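Nonstructural protein 2 (Human rotavirus C, PDB 2GU0) probably binds single-stranded RNA, hydrolyses nucleoside and RNA 5'-triphosphates and unwinds helices as a homooctamer during rotavirus genome replication and packaging in viroplasms. Local coordinates at residues A[73-78]-A[113-118]; A[80-85]-A[134-139]; A[122-125]-A[130-133]; A[17-22]-A[100-105]; A[4-9]-A[58-63]. All coordinates share one frame; numbering follows the deposited sequence.

Interaction 1 of 5, residues A[73-78]-A[113-118]; sequences SDQYTE and NLLCRI
L115 pushes its two methyl groups against the first turns of helix 74-90, and E78 and Q75 receive them. The tight part of the contact surrounds L115 CD1, which lies 3.7 Å from E78 CB and 3.8 Å from Q75 O, so the methyl meets main chain and side chain together. The other methyl, CD2, rests on the backbone carbonyl group of E78. The chi1 of L115 (-76°) sets CG opposite its own carbonyl carbon, and the extended chi2 then carries the fork outward to the facing helix. A branched leucine suits this place, because one residue can cover a whole turn of the partner.

Q75 runs alongside L115 in the opposite direction. Its chi1 (-156°) places CG 4.0 Å from L115 CD1, and a bend at chi2 (73°) turns the amide so that its carbon and oxygen lie along the same methyl. A glutamine can pack in this way and still use its amide nitrogen: Q75 NE2 hydrogen-bonds E112, a polar link between the two helices.

Between these segments of helices 74-90 and 108-119, both in the N-terminal region, the contact itself is apolar packing, with S73 standing at the N-cap position of the first helix. L79 and L82 of helix 74-90 continue the apolar surface on which L115 lies.

Toward solvent the contact thins out at E78. This exposed residue gives the base of its side chain to the leucine, while its carboxylate end takes no part, a division that suits glutamate to a helix margin.

Interaction 2 of 5, residues A[80-85]-A[134-139]; sequences VNLLAD and KAVMIA
V136 holds its two methyl groups apart so that each meets a different leucine, CG2 facing L82 and CG1 facing L83. Toward L82 the approach is end-on: both side chains reach toward each other, methyl to methyl, and L82 CD2 stops 4.0 Å from V136 CG2. L83 comes in at a slant, its CD2 lying 4.2 Å from V136 CG1.

The two leucines differ in how they get there. L82 has CG opposite its backbone N (chi1 176°), whereas L83 has CG opposite its carbonyl carbon (chi1 -64°), and from consecutive positions on one helix both ends therefore converge on the same valine. A beta-branched residue fits between them because its methyls diverge directly from CB, while the longer leucines span the remaining distance between helices whose nearest CA atoms, L83 and V136, are 7.8 Å apart. The contact is made of methyl packing.

This buried seam joins the middle of helix 74-90 to helix 129-139 within the N-terminal region. Helix 108-119 closes one flank, with I118 on L82 and L111 on A139; F7 packs on L83, and P21 of strand 18-21 lies against V80 and A84.

Interaction 3 of 5, residues A[122-125]-A[130-133]; sequences NDIL and KLRV
R132 reaches back from helix 129-139 to the carbonyl oxygen of L125, and R132 NH1 donates to L125 O at 2.6 Å. The bond is bent, with an angle of 143° at the hydrogen, and the donor is tilted 28° from the carbonyl plane. The oxygen lies at the edge of the guanidinium, somewhat out of its plane. A turn at chi3 (69°) swings the arginine head to this position.

Beside the polar bond, leucine and isoleucine methyls fill the corner. L125 CD2 lies 3.7 Å from R132 N and 3.9 Å from L131 CB, covering the first turn of the helix, while I124 CD1 meets L131 CD1 at 4.0 Å.

One shell further out, D123 shapes the loop: its OD1 accepts from L125 N, an Asx turn. The salt bridge from D123 OD2 to R117 ties the turn to helix 108-119, and N155, in a loop, gives OD2 a further bond. I124 also packs on I47 of a second subunit, which places this helix-connecting loop at an octamer interface.

Arginine suits its place by joining a long chain to a charged N-H donor, which would probably polarise the carbonyl oxygen; D123, with both carboxylate oxygens engaged, is probably ionised.

Interaction 4 of 5, residues A[17-22]-A[100-105]; sequences VVWYPI and DIVKTV
The carbonyl oxygen of I101 is gripped twice by T104: T104 OG1 donates to I101 O at 2.6 Å, and T104 N donates to the same oxygen at 2.9 Å. A threonine suits the end of a short 3-10 segment, because its hydroxyl can fold back to the carbonyl three residues earlier and add a second bond to the backbone one. With its carbonyl held in this way, the turn presents I101 and V102 to the tryptophan of strand 18-21.

W19 meets both of them with the edge of its indole. I101 CG2 lies in the ring plane, 3.8 Å from W19 CH2, and V102 CG2 is near the same plane, 4.3 Å from W19 CZ3. The indole spans the distance between backbones whose nearest CA atoms, W19 and V102, are 10.7 Å apart; a large side chain suits this separation. Its chi2 of 86° stands the indole across the CA-CB-CG plane and sends the six-membered ring forward. On I101, chi1 (-164°) turns CG1 opposite the backbone N, which leaves the CG2 branch to meet the ring.

One face of the indole is lined by the residue just before its strand, V17, whose CG1 stands 3.5 Å above the ring plane of W19, offset toward the rim. Around the ring, L87 of helix 74-90, M92 and V8 complete the hydrophobic setting, and N88 accepts from W19 N. This is the buried side of a two-stranded antiparallel sheet, 8-11 with 18-21, packed by an aromatic residue on a 3-10 turn in the N-terminal domain.

Interaction 5 of 5, residues A[4-9]-A[58-63]; sequences LACFVS and RNRFKT
The F61 ring has C6 O in its plane at one edge, 4.0 Å from CZ, and R58 CA in its plane at another. The ring of Y71 meets it with the planes at about 85°, and V27 of helix 24-32 touches it as well. C6 comes in obliquely: C6 CB is 3.7 Å from F61 CZ, and C6 SG lies 4.9 Å from the ring centroid of F61, 48° off the normal. This is a cysteine sulfur-aromatic contact of oblique geometry.

The chi1 of C6 (-65°) sets SG opposite its carbonyl carbon and brings it between F61 and R60. There R60 offers aliphatic carbon, and C6 SG lies 4.1 Å from R60 CB. The rest of the arginine bends away at chi2, and outside the two segments its NE forms a salt bridge with E3, so that one residue supplies both methylene packing and a paired charge. Cysteine is small enough to fit where the 3-10 turn 4-6 approaches the 3-10 turn 58-60, and its backbone oxygen is taken by the hydroxyl of Y76 on helix 74-90.

The N-terminal turn is therefore packed between the loop after strand 51-52 and helix 74-90, and just beyond it the chain enters strand 8-11, whose partner is strand 18-21.

All five contacts belong to the N-terminal family region. Helix 74-90 is shared by interactions 1 and 2, whose centres are 11 Å apart and which meet where L115 CD2 lies 3.6 Å from L82 CD2. Interaction 3 joins this group through helix 129-139. Interactions 4 and 5, also 11 Å apart between centres, share the small sheet, where Y20 N probably bonds S9 O at 2.8 Å. Interaction 2 touches both of them, through V80 on P21 and L83 on F7, and so joins the two groups. In interactions 1, 2 and 5, Q75, L83 and R60 come within about 8, 8 and 7 Å of V108, a predicted ATP-binding residue, side chain to side chain.

Interaction 1 of 5, residues A[73-78]-A[113-118]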
# COMPACT_ATOMS: atom_id res chain seq x y z
N SER A 73 -22.31 -5.07 11.09
CA SER A 73 -21.98 -3.99 10.17
C SER A 73 -21.84 -2.60 10.79
O SER A 73 -22.50 -2.27 11.78
CB SER A 73 -23.03 -3.93 9.06
OG SER A 73 -22.78 -2.82 8.23
N ASP A 74 -20.98 -1.78 10.20
CA ASP A 74 -20.75 -0.42 10.67
C ASP A 74 -22.00 0.38 10.35
O ASP A 74 -22.17 1.50 10.81
CB ASP A 74 -19.59 0.23 9.92
CG ASP A 74 -18.33 0.31 10.74
OD1 ASP A 74 -18.44 0.68 11.93
OD2 ASP A 74 -17.24 0.03 10.20
N GLN A 75 -22.86 -0.21 9.53
CA GLN A 75 -24.07 0.44 9.09
C GLN A 75 -25.17 0.29 10.15
O GLN A 75 -26.10 1.10 10.21
CB GLN A 75 -24.51 -0.15 7.75
CG GLN A 75 -25.37 0.76 6.94
CD GLN A 75 -24.60 1.91 6.34
OE1 GLN A 75 -23.90 2.64 7.04
NE2 GLN A 75 -24.72 2.08 5.03
N TYR A 76 -25.05 -0.75 10.98
CA TYR A 76 -25.99 -1.02 12.06
C TYR A 76 -25.82 0.06 13.15
O TYR A 76 -26.80 0.57 13.70
CB TYR A 76 -25.72 -2.42 12.65
CG TYR A 76 -26.58 -2.76 13.86
CD1 TYR A 76 -27.92 -3.15 13.72
CD2 TYR A 76 -26.05 -2.67 15.14
CE1 TYR A 76 -28.71 -3.43 14.84
CE2 TYR A 76 -26.83 -2.94 16.27
CZ TYR A 76 -28.15 -3.33 16.11
OH TYR A 76 -28.88 -3.59 17.24
N THR A 77 -24.56 0.40 13.43
CA THR A 77 -24.24 1.41 14.42
C THR A 77 -24.88 2.72 13.97
O THR A 77 -25.50 3.43 14.75
CB THR A 77 -22.73 1.66 14.49
OG1 THR A 77 -22.04 0.41 14.57
CG2 THR A 77 -22.38 2.48 15.69
N GLU A 78 -24.70 3.01 12.69
CA GLU A 78 -25.24 4.22 12.08
C GLU A 78 -26.75 4.32 12.28
O GLU A 78 -27.24 5.28 12.86
CB GLU A 78 -24.93 4.22 10.59
CG GLU A 78 -23.46 4.27 10.28
CD GLU A 78 -22.91 5.65 10.47
OE1 GLU A 78 -23.27 6.54 9.66
OE2 GLU A 78 -22.14 5.86 11.44
N ASN A 113 -31.25 3.63 3.23
CA ASN A 113 -31.04 4.62 2.19
C ASN A 113 -31.04 6.02 2.79
O ASN A 113 -30.23 6.86 2.39
CB ASN A 113 -32.10 4.51 1.10
CG ASN A 113 -31.66 3.62 -0.04
OD1 ASN A 113 -30.46 3.52 -0.32
ND2 ASN A 113 -32.61 3.00 -0.71
N LEU A 114 -31.91 6.28 3.77
CA LEU A 114 -31.92 7.59 4.39
C LEU A 114 -30.54 7.90 4.96
O LEU A 114 -30.08 9.04 4.88
CB LEU A 114 -32.97 7.68 5.49
CG LEU A 114 -34.44 7.79 5.05
CD1 LEU A 114 -35.34 7.74 6.26
CD2 LEU A 114 -34.66 9.07 4.30
N LEU A 115 -29.87 6.90 5.52
CA LEU A 115 -28.52 7.08 6.07
C LEU A 115 -27.57 7.66 5.02
O LEU A 115 -26.76 8.53 5.34
CB LEU A 115 -27.92 5.75 6.54
CG LEU A 115 -28.39 5.13 7.85
CD1 LEU A 115 -27.63 3.83 8.07
CD2 LEU A 115 -28.15 6.09 9.00
N CYS A 116 -27.68 7.18 3.79
CA CYS A 116 -26.84 7.68 2.71
C CYS A 116 -27.21 9.11 2.39
O CYS A 116 -26.34 9.95 2.19
CB CYS A 116 -26.99 6.81 1.46
SG CYS A 116 -26.35 5.11 1.69
N ARG A 117 -28.50 9.41 2.36
CA ARG A 117 -28.92 10.77 2.06
C ARG A 117 -28.38 11.68 3.14
O ARG A 117 -27.85 12.75 2.86
CB ARG A 117 -30.45 10.90 2.04
CG ARG A 117 -31.15 10.34 0.81
CD ARG A 117 -32.58 10.84 0.74
NE ARG A 117 -32.61 12.29 0.70
CZ ARG A 117 -33.69 13.04 0.93
NH1 ARG A 117 -34.85 12.49 1.22
NH2 ARG A 117 -33.59 14.36 0.88
N ILE A 118 -28.49 11.24 4.39
CA ILE A 118 -28.03 12.04 5.50
C ILE A 118 -26.52 12.30 5.57
O ILE A 118 -26.11 13.42 5.90
CB ILE A 118 -28.52 11.46 6.82
CG1 ILE A 118 -30.04 11.33 6.80
CG2 ILE A 118 -28.13 12.37 7.95
CD1 ILE A 118 -30.60 10.51 7.92

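Interaction 2 of 5, residues A[80-85]-A[134-139]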
# COMPACT_ATOMS: atom_id res chain seq x y z
N VAL A 80 -28.67 2.57 14.18
CA VAL A 80 -28.99 2.53 15.58
C VAL A 80 -28.93 3.93 16.21
O VAL A 80 -29.81 4.31 16.99
CB VAL A 80 -28.04 1.52 16.28
CG1 VAL A 80 -27.62 1.99 17.65
CG2 VAL A 80 -28.73 0.17 16.40
N ASN A 81 -27.92 4.71 15.84
CA ASN A 81 -27.80 6.05 16.39
C ASN A 81 -28.76 7.04 15.77
O ASN A 81 -29.22 7.97 16.42
CB ASN A 81 -26.37 6.53 16.28
CG ASN A 81 -25.50 5.98 17.38
OD1 ASN A 81 -24.74 5.04 17.18
ND2 ASN A 81 -25.62 6.56 18.56
N LEU A 82 -29.07 6.85 14.50
CA LEU A 82 -30.00 7.71 13.80
C LEU A 82 -31.37 7.56 14.47
O LEU A 82 -32.05 8.53 14.77
CB LEU A 82 -30.08 7.30 12.33
CG LEU A 82 -31.10 8.08 11.51
CD1 LEU A 82 -30.64 9.52 11.35
CD2 LEU A 82 -31.25 7.42 10.15
N LEU A 83 -31.75 6.31 14.73
CA LEU A 83 -33.03 6.05 15.36
C LEU A 83 -33.12 6.65 16.77
O LEU A 83 -34.11 7.29 17.10
CB LEU A 83 -33.30 4.55 15.38
CG LEU A 83 -33.43 3.94 13.97
CD1 LEU A 83 -33.55 2.43 14.05
CD2 LEU A 83 -34.64 4.53 13.26
N ALA A 84 -32.09 6.45 17.58
CA ALA A 84 -32.10 7.01 18.93
C ALA A 84 -32.21 8.54 18.85
O ALA A 84 -33.16 9.14 19.34
CB ALA A 84 -30.84 6.61 19.69
N ASP A 85 -31.24 9.17 18.22
CA ASP A 85 -31.25 10.62 18.04
C ASP A 85 -32.61 11.08 17.59
O ASP A 85 -33.21 11.97 18.19
CB ASP A 85 -30.24 11.03 16.98
CG ASP A 85 -28.83 10.89 17.44
OD1 ASP A 85 -28.59 10.13 18.40
OD2 ASP A 85 -27.95 11.53 16.83
N LYS A 134 -38.68 13.92 9.96
CA LYS A 134 -39.90 13.50 9.27
C LYS A 134 -39.64 12.32 8.34
O LYS A 134 -40.43 11.38 8.31
CB LYS A 134 -40.50 14.66 8.47
CG LYS A 134 -41.54 15.46 9.22
CD LYS A 134 -41.87 16.77 8.50
CE LYS A 134 -42.75 17.67 9.37
NZ LYS A 134 -42.98 18.99 8.74
N ALA A 135 -38.56 12.38 7.57
CA ALA A 135 -38.21 11.30 6.64
C ALA A 135 -38.03 9.98 7.38
O ALA A 135 -38.51 8.92 6.94
CB ALA A 135 -36.93 11.65 5.88
N VAL A 136 -37.34 10.05 8.52
CA VAL A 136 -37.09 8.87 9.33
C VAL A 136 -38.35 8.35 10.00
O VAL A 136 -38.55 7.14 10.08
CB VAL A 136 -36.06 9.16 10.42
CG1 VAL A 136 -35.98 7.99 11.37
CG2 VAL A 136 -34.71 9.44 9.79
N MET A 137 -39.19 9.24 10.49
CA MET A 137 -40.42 8.79 11.12
C MET A 137 -41.24 8.04 10.09
O MET A 137 -41.76 6.97 10.37
CB MET A 137 -41.22 9.95 11.69
CG MET A 137 -40.60 10.56 12.94
SD MET A 137 -40.23 9.33 14.20
CE MET A 137 -41.83 9.07 14.91
N ILE A 138 -41.36 8.61 8.89
CA ILE A 138 -42.10 7.93 7.83
C ILE A 138 -41.49 6.52 7.65
O ILE A 138 -42.20 5.52 7.73
CB ILE A 138 -42.05 8.70 6.48
CG1 ILE A 138 -42.96 9.93 6.54
CG2 ILE A 138 -42.49 7.82 5.34
CD1 ILE A 138 -42.91 10.78 5.29
N ALA A 139 -40.18 6.46 7.44
CA ALA A 139 -39.50 5.19 7.25
C ALA A 139 -39.75 4.17 8.37
O ALA A 139 -39.67 2.96 8.15
CB ALA A 139 -38.02 5.44 7.10

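Interaction 3 of 5, residues A[122-125]-A[130-133]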
# COMPACT_ATOMS: atom_id res chain seq x y z
N ASN A 122 -24.23 17.23 0.33
CA ASN A 122 -24.96 17.96 -0.68
C ASN A 122 -26.46 17.76 -0.54
O ASN A 122 -27.25 18.49 -1.15
CB ASN A 122 -24.55 17.49 -2.07
CG ASN A 122 -23.06 17.52 -2.27
OD1 ASN A 122 -22.40 18.52 -1.96
ND2 ASN A 122 -22.52 16.43 -2.81
N ASP A 123 -26.86 16.79 0.27
CA ASP A 123 -28.28 16.52 0.45
C ASP A 123 -28.87 17.40 1.55
O ASP A 123 -28.20 17.71 2.52
CB ASP A 123 -28.50 15.04 0.76
CG ASP A 123 -29.96 14.67 0.83
OD1 ASP A 123 -30.70 15.26 1.64
OD2 ASP A 123 -30.38 13.79 0.07
N ILE A 124 -30.12 17.79 1.39
CA ILE A 124 -30.79 18.64 2.36
C ILE A 124 -30.93 17.99 3.72
O ILE A 124 -30.97 18.69 4.73
CB ILE A 124 -32.21 19.07 1.89
CG1 ILE A 124 -33.07 17.83 1.63
CG2 ILE A 124 -32.12 19.93 0.64
CD1 ILE A 124 -34.48 18.17 1.15
N LEU A 125 -31.01 16.66 3.74
CA LEU A 125 -31.14 15.93 5.00
C LEU A 125 -29.84 15.92 5.77
O LEU A 125 -29.77 15.40 6.88
CB LEU A 125 -31.59 14.49 4.77
CG LEU A 125 -32.96 14.23 4.14
CD1 LEU A 125 -33.30 12.75 4.23
CD2 LEU A 125 -34.02 15.05 4.85
N LYS A 130 -35.26 19.09 10.83
CA LYS A 130 -36.70 18.88 10.85
C LYS A 130 -37.16 17.91 9.78
O LYS A 130 -37.94 16.99 10.05
CB LYS A 130 -37.44 20.21 10.72
CG LYS A 130 -37.31 21.10 11.96
CD LYS A 130 -38.45 22.11 12.04
CE LYS A 130 -38.34 22.95 13.30
NZ LYS A 130 -37.04 23.68 13.38
N LEU A 131 -36.66 18.10 8.55
CA LEU A 131 -37.01 17.22 7.44
C LEU A 131 -36.47 15.82 7.71
O LEU A 131 -37.16 14.83 7.47
CB LEU A 131 -36.45 17.76 6.13
CG LEU A 131 -37.18 19.00 5.61
CD1 LEU A 131 -36.67 19.39 4.23
CD2 LEU A 131 -38.66 18.68 5.55
N ARG A 132 -35.24 15.75 8.22
CA ARG A 132 -34.62 14.48 8.55
C ARG A 132 -35.52 13.68 9.49
O ARG A 132 -35.81 12.51 9.23
CB ARG A 132 -33.26 14.71 9.21
CG ARG A 132 -32.49 13.44 9.51
CD ARG A 132 -31.01 13.75 9.48
NE ARG A 132 -30.60 14.60 10.59
CZ ARG A 132 -29.67 15.55 10.52
NH1 ARG A 132 -29.04 15.80 9.38
NH2 ARG A 132 -29.35 16.25 11.61
N VAL A 133 -35.97 14.31 10.57
CA VAL A 133 -36.83 13.63 11.53
C VAL A 133 -38.10 13.11 10.85
O VAL A 133 -38.55 12.00 11.12
CB VAL A 133 -37.22 14.57 12.69
CG1 VAL A 133 -38.10 13.84 13.68
CG2 VAL A 133 -35.97 15.06 13.39

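Interaction 4 of 5, residues A[17-22]-A[100-105]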
# COMPACT_ATOMS: atom_id res chain seq x y z
N VAL A 17 -39.70 10.43 26.92
CA VAL A 17 -39.05 9.14 26.75
C VAL A 17 -37.63 9.32 26.22
O VAL A 17 -37.38 10.14 25.32
CB VAL A 17 -39.82 8.26 25.77
CG1 VAL A 17 -39.09 6.94 25.57
CG2 VAL A 17 -41.23 8.04 26.27
N VAL A 18 -36.69 8.58 26.79
CA VAL A 18 -35.31 8.66 26.35
C VAL A 18 -34.94 7.36 25.66
O VAL A 18 -35.13 6.28 26.23
CB VAL A 18 -34.36 8.89 27.53
CG1 VAL A 18 -32.95 9.10 27.02
CG2 VAL A 18 -34.84 10.07 28.36
N TRP A 19 -34.44 7.45 24.44
CA TRP A 19 -34.06 6.26 23.69
C TRP A 19 -32.56 6.04 23.68
O TRP A 19 -31.79 6.99 23.72
CB TRP A 19 -34.56 6.36 22.26
CG TRP A 19 -36.03 6.62 22.18
CD1 TRP A 19 -36.66 7.83 22.22
CD2 TRP A 19 -37.06 5.64 22.08
NE1 TRP A 19 -38.01 7.67 22.15
CE2 TRP A 19 -38.29 6.33 22.07
CE3 TRP A 19 -37.07 4.24 22.01
CZ2 TRP A 19 -39.50 5.67 21.98
CZ3 TRP A 19 -38.26 3.59 21.92
CH2 TRP A 19 -39.47 4.31 21.91
N TYR A 20 -32.16 4.78 23.63
CA TYR A 20 -30.74 4.44 23.59
C TYR A 20 -30.39 3.47 22.46
O TYR A 20 -31.20 2.62 22.08
CB TYR A 20 -30.29 3.82 24.91
CG TYR A 20 -30.61 4.67 26.11
CD1 TYR A 20 -31.83 4.53 26.77
CD2 TYR A 20 -29.71 5.63 26.56
CE1 TYR A 20 -32.15 5.35 27.86
CE2 TYR A 20 -30.02 6.45 27.64
CZ TYR A 20 -31.24 6.30 28.29
OH TYR A 20 -31.57 7.12 29.34
N PRO A 21 -29.18 3.61 21.90
CA PRO A 21 -28.67 2.78 20.81
C PRO A 21 -28.37 1.37 21.32
O PRO A 21 -28.01 1.20 22.48
CB PRO A 21 -27.37 3.49 20.42
CG PRO A 21 -27.57 4.88 20.84
CD PRO A 21 -28.28 4.74 22.15
N ILE A 22 -28.53 0.37 20.47
CA ILE A 22 -28.21 -1.00 20.87
C ILE A 22 -26.94 -1.39 20.09
O ILE A 22 -26.89 -1.22 18.87
CB ILE A 22 -29.34 -1.97 20.53
CG1 ILE A 22 -30.52 -1.75 21.47
CG2 ILE A 22 -28.87 -3.39 20.67
CD1 ILE A 22 -31.68 -2.68 21.22
N ASP A 100 -45.81 -0.96 23.21
CA ASP A 100 -46.07 -1.52 21.89
C ASP A 100 -45.31 -0.86 20.74
O ASP A 100 -44.98 -1.52 19.75
CB ASP A 100 -47.56 -1.47 21.59
CG ASP A 100 -48.28 -2.75 21.99
OD1 ASP A 100 -47.96 -3.81 21.42
OD2 ASP A 100 -49.15 -2.68 22.88
N ILE A 101 -45.03 0.44 20.86
CA ILE A 101 -44.32 1.15 19.80
C ILE A 101 -43.05 0.38 19.41
O ILE A 101 -42.70 0.25 18.23
CB ILE A 101 -43.96 2.58 20.23
CG1 ILE A 101 -43.60 3.41 19.00
CG2 ILE A 101 -42.81 2.56 21.22
CD1 ILE A 101 -43.35 4.87 19.31
N VAL A 102 -42.38 -0.14 20.43
CA VAL A 102 -41.17 -0.93 20.30
C VAL A 102 -41.35 -2.17 19.40
O VAL A 102 -40.38 -2.78 18.96
CB VAL A 102 -40.70 -1.34 21.72
CG1 VAL A 102 -40.29 -2.79 21.78
CG2 VAL A 102 -39.56 -0.45 22.16
N LYS A 103 -42.60 -2.55 19.12
CA LYS A 103 -42.85 -3.73 18.30
C LYS A 103 -43.18 -3.35 16.85
O LYS A 103 -43.46 -4.22 16.01
CB LYS A 103 -43.97 -4.57 18.92
CG LYS A 103 -43.74 -4.86 20.41
CD LYS A 103 -44.90 -5.58 21.10
CE LYS A 103 -44.93 -7.06 20.74
NZ LYS A 103 -46.01 -7.79 21.47
N THR A 104 -43.11 -2.05 16.58
CA THR A 104 -43.38 -1.54 15.24
C THR A 104 -42.36 -2.06 14.24
O THR A 104 -41.16 -1.91 14.44
CB THR A 104 -43.27 -0.03 15.22
OG1 THR A 104 -44.18 0.54 16.17
CG2 THR A 104 -43.59 0.49 13.83
N VAL A 105 -42.82 -2.68 13.17
CA VAL A 105 -41.90 -3.17 12.16
C VAL A 105 -41.41 -1.96 11.39
O VAL A 105 -42.19 -1.14 10.94
CB VAL A 105 -42.58 -4.17 11.22
CG1 VAL A 105 -41.71 -4.39 9.99
CG2 VAL A 105 -42.78 -5.49 11.95

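Interaction 5 of 5, residues A[4-9]-A[58-63]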
# COMPACT_ATOMS: atom_id res chain seq x y z
N LEU A 4 -38.76 -2.09 15.89
CA LEU A 4 -37.97 -0.96 16.38
C LEU A 4 -37.07 -1.38 17.53
O LEU A 4 -36.00 -0.81 17.70
CB LEU A 4 -38.87 0.20 16.82
CG LEU A 4 -38.22 1.50 17.31
CD1 LEU A 4 -37.22 2.01 16.28
CD2 LEU A 4 -39.29 2.54 17.56
N ALA A 5 -37.52 -2.38 18.29
CA ALA A 5 -36.77 -2.89 19.44
C ALA A 5 -35.49 -3.64 19.08
O ALA A 5 -34.78 -4.12 19.96
CB ALA A 5 -37.67 -3.81 20.27
N CYS A 6 -35.20 -3.78 17.79
CA CYS A 6 -33.98 -4.45 17.39
C CYS A 6 -32.90 -3.39 17.27
O CYS A 6 -31.74 -3.71 17.04
CB CYS A 6 -34.14 -5.13 16.05
SG CYS A 6 -35.31 -6.46 16.01
N PHE A 7 -33.28 -2.13 17.43
CA PHE A 7 -32.33 -1.04 17.30
C PHE A 7 -32.22 -0.07 18.48
O PHE A 7 -31.19 0.58 18.63
CB PHE A 7 -32.66 -0.22 16.06
CG PHE A 7 -32.79 -1.03 14.83
CD1 PHE A 7 -34.03 -1.53 14.44
CD2 PHE A 7 -31.69 -1.31 14.04
CE1 PHE A 7 -34.17 -2.28 13.29
CE2 PHE A 7 -31.81 -2.06 12.88
CZ PHE A 7 -33.06 -2.55 12.50
N VAL A 8 -33.27 0.03 19.29
CA VAL A 8 -33.25 0.96 20.41
C VAL A 8 -33.98 0.48 21.66
O VAL A 8 -35.00 -0.20 21.59
CB VAL A 8 -33.90 2.28 20.01
CG1 VAL A 8 -33.17 2.89 18.84
CG2 VAL A 8 -35.35 2.05 19.63
N SER A 9 -33.44 0.85 22.82
CA SER A 9 -34.06 0.51 24.10
C SER A 9 -34.49 1.86 24.66
O SER A 9 -34.13 2.90 24.09
CB SER A 9 -33.07 -0.18 25.03
OG SER A 9 -31.87 0.54 25.14
N ARG A 58 -34.66 -12.61 18.03
CA ARG A 58 -33.40 -13.12 17.47
C ARG A 58 -33.54 -13.58 16.02
O ARG A 58 -32.57 -13.59 15.27
CB ARG A 58 -32.84 -14.26 18.32
CG ARG A 58 -33.64 -15.54 18.28
CD ARG A 58 -32.78 -16.69 18.77
NE ARG A 58 -32.52 -16.60 20.20
CZ ARG A 58 -31.33 -16.80 20.76
NH1 ARG A 58 -30.28 -17.09 20.00
NH2 ARG A 58 -31.19 -16.72 22.09
N ASN A 59 -34.75 -13.98 15.62
CA ASN A 59 -35.01 -14.40 14.24
C ASN A 59 -34.48 -13.34 13.28
O ASN A 59 -33.79 -13.65 12.31
CB ASN A 59 -36.51 -14.55 13.99
CG ASN A 59 -37.03 -15.93 14.34
OD1 ASN A 59 -38.23 -16.21 14.19
ND2 ASN A 59 -36.13 -16.80 14.81
N ARG A 60 -34.82 -12.09 13.58
CA ARG A 60 -34.44 -10.92 12.81
C ARG A 60 -32.94 -10.70 12.49
O ARG A 60 -32.62 -9.98 11.54
CB ARG A 60 -34.98 -9.68 13.53
CG ARG A 60 -36.47 -9.71 13.80
CD ARG A 60 -37.22 -9.59 12.51
NE ARG A 60 -38.66 -9.42 12.70
CZ ARG A 60 -39.51 -9.16 11.71
NH1 ARG A 60 -39.07 -9.05 10.47
NH2 ARG A 60 -40.80 -9.00 11.97
N PHE A 61 -32.04 -11.28 13.27
CA PHE A 61 -30.61 -11.06 13.02
C PHE A 61 -29.93 -12.14 12.20
O PHE A 61 -30.36 -13.29 12.19
CB PHE A 61 -29.85 -10.87 14.33
CG PHE A 61 -30.38 -9.77 15.18
CD1 PHE A 61 -31.42 -10.00 16.08
CD2 PHE A 61 -29.90 -8.47 15.05
CE1 PHE A 61 -31.96 -8.96 16.84
CE2 PHE A 61 -30.44 -7.43 15.80
CZ PHE A 61 -31.47 -7.67 16.69
N LYS A 62 -28.85 -11.76 11.53
CA LYS A 62 -28.10 -12.68 10.70
C LYS A 62 -27.23 -13.62 11.52
O LYS A 62 -26.56 -13.20 12.47
CB LYS A 62 -27.23 -11.92 9.70
CG LYS A 62 -26.38 -12.82 8.84
CD LYS A 62 -25.72 -12.11 7.68
CE LYS A 62 -24.55 -11.27 8.12
NZ LYS A 62 -23.78 -10.76 6.94
N THR A 63 -27.24 -14.90 11.14
CA THR A 63 -26.45 -15.93 11.79
C THR A 63 -25.66 -16.64 10.71
O THR A 63 -26.01 -16.56 9.53
CB THR A 63 -27.32 -16.95 12.50
OG1 THR A 63 -28.32 -16.27 13.26
CG2 THR A 63 -26.47 -17.82 13.43